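Local structure of structure-specific endonuclease subunit SLX4 (Thielavia terrestris, 6SEI) at residues B[20-24]-B[81-86]. The protein is probably the regulatory subunit of the SLX1-SLX4 structure-specific endonuclease, which cuts branched DNA near its junctions, and is seen here as its C-terminal SLX1-binding part. Residues are numbered along the deposited sequence; the frame is centred on the assembly and turned at random.
Sequences FRYIT and KWCESK
Trp82 reaches out of helix 76-85 with its indole lodged against helix 12-29, its edge under the face of the Phe20 ring: an edge-to-face pair, planes at 86° and the five-membered ring 5.0 Å from Phe20's, centroid to centroid. Both segments are helical, their axes 10.8 Å apart and crossing at -78°, nearly perpendicular, with the CA atoms of Phe20 and Trp82 nearest in register at 6.2 Å. The CA-to-CB bond of Trp82 points toward 20-24, setting CB against the same Phe20 face, 3.9 Å from the ring centroid, a CH-pi contact; the t rotamer then carries the indole on toward helix 12-29. Ile23 covers one indole face, its CG2 3.9 Å from the five-membered ring's centroid. At the indole's edge, Trp82 NE1 donates to Thr24 OG1 (2.9 Å). It also donates weakly to Phe20 O (3.2 Å), to which Thr24 OG1 in turn donates at 2.6 Å, so one helical turn satisfies the indole nitrogen. Lys81 CB meets the Phe20 edge, 3.6 Å from CZ. Lys86, the first residue to leave helical phi/psi, extends its side chain toward Thr24, CE 3.7 Å from Thr24 OG1; a water donates to Thr24 OG1 at 3.0 Å and weakly accepts from Lys86 NZ at 3.4 Å. Lys86 NZ is also hydrogen-bonded to Asp271 O of the SLX1 chain, whose Ile273 packs on Trp82. Helix 76-85 thus joins helix 12-29 to SLX1 by aromatic helix-helix packing in the small helical Slx4 domain, of an HTH-clan family.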
ATOM      1  N   PHE B  20       6.013  21.046  35.717  1.00 34.96           N
ATOM      2  CA  PHE B  20       4.937  21.667  34.955  1.00 33.09           C
ATOM      3  C   PHE B  20       3.670  21.809  35.788  1.00 32.56           C
ATOM      4  O   PHE B  20       2.859  22.705  35.531  1.00 31.07           O
ATOM      5  CB  PHE B  20       4.661  20.857  33.685  1.00 33.90           C
ATOM      6  CG  PHE B  20       5.700  21.037  32.604  1.00 33.75           C
ATOM      7  CD1 PHE B  20       6.898  21.688  32.865  1.00 33.17           C
ATOM      8  CD2 PHE B  20       5.477  20.552  31.327  1.00 30.09           C
ATOM      9  CE1 PHE B  20       7.850  21.850  31.873  1.00 33.41           C
ATOM     10  CE2 PHE B  20       6.426  20.712  30.330  1.00 31.77           C
ATOM     11  CZ  PHE B  20       7.613  21.363  30.605  1.00 29.60           C
ATOM     12  N   ARG B  21       3.481  20.940  36.785  1.00 34.15           N
ATOM     13  CA  ARG B  21       2.338  21.084  37.682  1.00 33.86           C
ATOM     14  C   ARG B  21       2.493  22.309  38.574  1.00 31.49           C
ATOM     15  O   ARG B  21       1.504  22.977  38.897  1.00 30.49           O
ATOM     16  CB  ARG B  21       2.168  19.824  38.532  1.00 36.53           C
ATOM     17  CG  ARG B  21       1.427  18.695  37.836  1.00 39.26           C
ATOM     18  CD  ARG B  21       0.960  17.645  38.837  1.00 42.22           C
ATOM     19  NE  ARG B  21       1.773  16.431  38.791  1.00 45.87           N
ATOM     20  CZ  ARG B  21       1.371  15.278  38.263  1.00 49.57           C
ATOM     21  NH1 ARG B  21       2.178  14.224  38.265  1.00 52.08           N
ATOM     22  NH2 ARG B  21       0.160  15.180  37.730  1.00 50.49           N
ATOM     23  N   TYR B  22       3.730  22.619  38.979  1.00 31.21           N
ATOM     24  CA  TYR B  22       3.978  23.825  39.763  1.00 29.01           C
ATOM     25  C   TYR B  22       3.761  25.081  38.929  1.00 27.28           C
ATOM     26  O   TYR B  22       3.250  26.085  39.436  1.00 25.93           O
ATOM     27  CB  TYR B  22       5.397  23.806  40.329  1.00 29.12           C
ATOM     28  CG  TYR B  22       5.564  22.972  41.578  1.00 30.38           C
ATOM     29  CD1 TYR B  22       4.879  23.285  42.744  1.00 29.82           C
ATOM     30  CD2 TYR B  22       6.416  21.877  41.592  1.00 32.53           C
ATOM     31  CE1 TYR B  22       5.034  22.524  43.888  1.00 27.81           C
ATOM     32  CE2 TYR B  22       6.579  21.112  42.730  1.00 33.92           C
ATOM     33  CZ  TYR B  22       5.887  21.438  43.875  1.00 33.00           C
ATOM     34  OH  TYR B  22       6.050  20.673  45.007  1.00 34.22           O
ATOM     35  N   ILE B  23       4.155  25.052  37.654  1.00 27.73           N
ATOM     36  CA  ILE B  23       3.927  26.204  36.788  1.00 27.01           C
ATOM     37  C   ILE B  23       2.437  26.393  36.540  1.00 27.74           C
ATOM     38  O   ILE B  23       1.920  27.517  36.597  1.00 27.05           O
ATOM     39  CB  ILE B  23       4.698  26.051  35.464  1.00 27.08           C
ATOM     40  CG1 ILE B  23       6.192  25.870  35.722  1.00 27.53           C
ATOM     41  CG2 ILE B  23       4.461  27.257  34.568  1.00 25.55           C
ATOM     42  CD1 ILE B  23       6.961  25.476  34.488  1.00 23.36           C
ATOM     43  N   THR B  24       1.726  25.301  36.256  1.00 29.22           N
ATOM     44  CA  THR B  24       0.285  25.385  36.040  1.00 29.24           C
ATOM     45  C   THR B  24      -0.409  26.002  37.245  1.00 28.82           C
ATOM     46  O   THR B  24      -1.145  26.986  37.114  1.00 28.07           O
ATOM     47  CB  THR B  24      -0.279  23.995  35.743  1.00 30.93           C
ATOM     48  OG1 THR B  24       0.460  23.406  34.665  1.00 31.86           O
ATOM     49  CG2 THR B  24      -1.751  24.080  35.356  1.00 31.05           C
ATOM     50  N   LYS B  81       8.778  24.847  26.852  1.00 29.69           N
ATOM     51  CA  LYS B  81       8.263  23.481  26.809  1.00 29.20           C
ATOM     52  C   LYS B  81       6.856  23.406  27.388  1.00 28.31           C
ATOM     53  O   LYS B  81       5.968  22.771  26.810  1.00 28.36           O
ATOM     54  CB  LYS B  81       9.194  22.542  27.575  1.00 30.28           C
ATOM     55  CG  LYS B  81      10.471  22.159  26.850  1.00 31.79           C
ATOM     56  CD  LYS B  81      11.257  21.144  27.674  1.00 33.52           C
ATOM     57  CE  LYS B  81      12.419  20.555  26.886  1.00 35.29           C
ATOM     58  NZ  LYS B  81      13.103  19.459  27.633  1.00 37.24           N
ATOM     59  N   TRP B  82       6.639  24.062  28.533  1.00 27.42           N
ATOM     60  CA  TRP B  82       5.338  24.013  29.196  1.00 26.00           C
ATOM     61  C   TRP B  82       4.246  24.588  28.306  1.00 25.46           C
ATOM     62  O   TRP B  82       3.174  23.991  28.157  1.00 25.18           O
ATOM     63  CB  TRP B  82       5.397  24.768  30.526  1.00 25.80           C
ATOM     64  CG  TRP B  82       4.100  24.746  31.290  1.00 25.46           C
ATOM     65  CD1 TRP B  82       3.684  23.788  32.174  1.00 25.49           C
ATOM     66  CD2 TRP B  82       3.049  25.724  31.235  1.00 25.02           C
ATOM     67  NE1 TRP B  82       2.441  24.110  32.670  1.00 25.02           N
ATOM     68  CE2 TRP B  82       2.030  25.291  32.110  1.00 24.77           C
ATOM     69  CE3 TRP B  82       2.872  26.919  30.532  1.00 24.78           C
ATOM     70  CZ2 TRP B  82       0.856  26.013  32.299  1.00 24.36           C
ATOM     71  CZ3 TRP B  82       1.703  27.634  30.721  1.00 24.34           C
ATOM     72  CH2 TRP B  82       0.711  27.180  31.599  1.00 24.20           C
ATOM     73  N   CYS B  83       4.503  25.750  27.701  1.00 25.29           N
ATOM     74  CA  CYS B  83       3.502  26.379  26.845  1.00 24.77           C
ATOM     75  C   CYS B  83       3.142  25.478  25.672  1.00 24.49           C
ATOM     76  O   CYS B  83       1.961  25.283  25.361  1.00 24.24           O
ATOM     77  CB  CYS B  83       4.017  27.723  26.333  1.00 25.01           C
ATOM     78  SG  CYS B  83       4.114  29.019  27.576  1.00 25.27           S
ATOM     79  N   GLU B  84       4.156  24.918  25.008  1.00 24.34           N
ATOM     80  CA  GLU B  84       3.897  24.061  23.859  1.00 23.81           C
ATOM     81  C   GLU B  84       3.131  22.812  24.266  1.00 23.24           C
ATOM     82  O   GLU B  84       2.268  22.334  23.521  1.00 22.84           O
ATOM     83  CB  GLU B  84       5.210  23.696  23.181  1.00 24.34           C
ATOM     84  CG  GLU B  84       5.995  24.904  22.734  1.00 24.91           C
ATOM     85  CD  GLU B  84       7.044  24.557  21.710  1.00 25.60           C
ATOM     86  OE1 GLU B  84       7.556  23.416  21.755  1.00 25.60           O
ATOM     87  OE2 GLU B  84       7.349  25.420  20.858  1.00 26.06           O
ATOM     88  N   SER B  85       3.424  22.271  25.449  1.00 23.25           N
ATOM     89  CA  SER B  85       2.639  21.150  25.948  1.00 22.93           C
ATOM     90  C   SER B  85       1.192  21.541  26.227  1.00 23.16           C
ATOM     91  O   SER B  85       0.318  20.669  26.207  1.00 23.37           O
ATOM     92  CB  SER B  85       3.292  20.567  27.207  1.00 22.47           C
ATOM     93  OG  SER B  85       2.986  21.325  28.361  1.00 22.10           O
ATOM     94  N   LYS B  86       0.916  22.829  26.451  1.00 23.24           N
ATOM     95  CA  LYS B  86      -0.419  23.306  26.800  1.00 23.05           C
ATOM     96  C   LYS B  86      -1.165  23.936  25.630  1.00 23.07           C
ATOM     97  O   LYS B  86      -2.256  24.480  25.839  1.00 23.29           O
ATOM     98  CB  LYS B  86      -0.341  24.332  27.937  1.00 20.18           C
ATOM     99  CG  LYS B  86       0.223  23.810  29.240  1.00 20.41           C
ATOM    100  CD  LYS B  86      -0.618  22.692  29.803  1.00 20.12           C
ATOM    101  CE  LYS B  86      -0.142  22.316  31.189  1.00 20.39           C
ATOM    102  NZ  LYS B  86      -0.365  20.872  31.460  1.00 23.57           N
TER
HETATM  103  O   HOH W   1      -0.017  20.461  34.853  1.00 65.35           O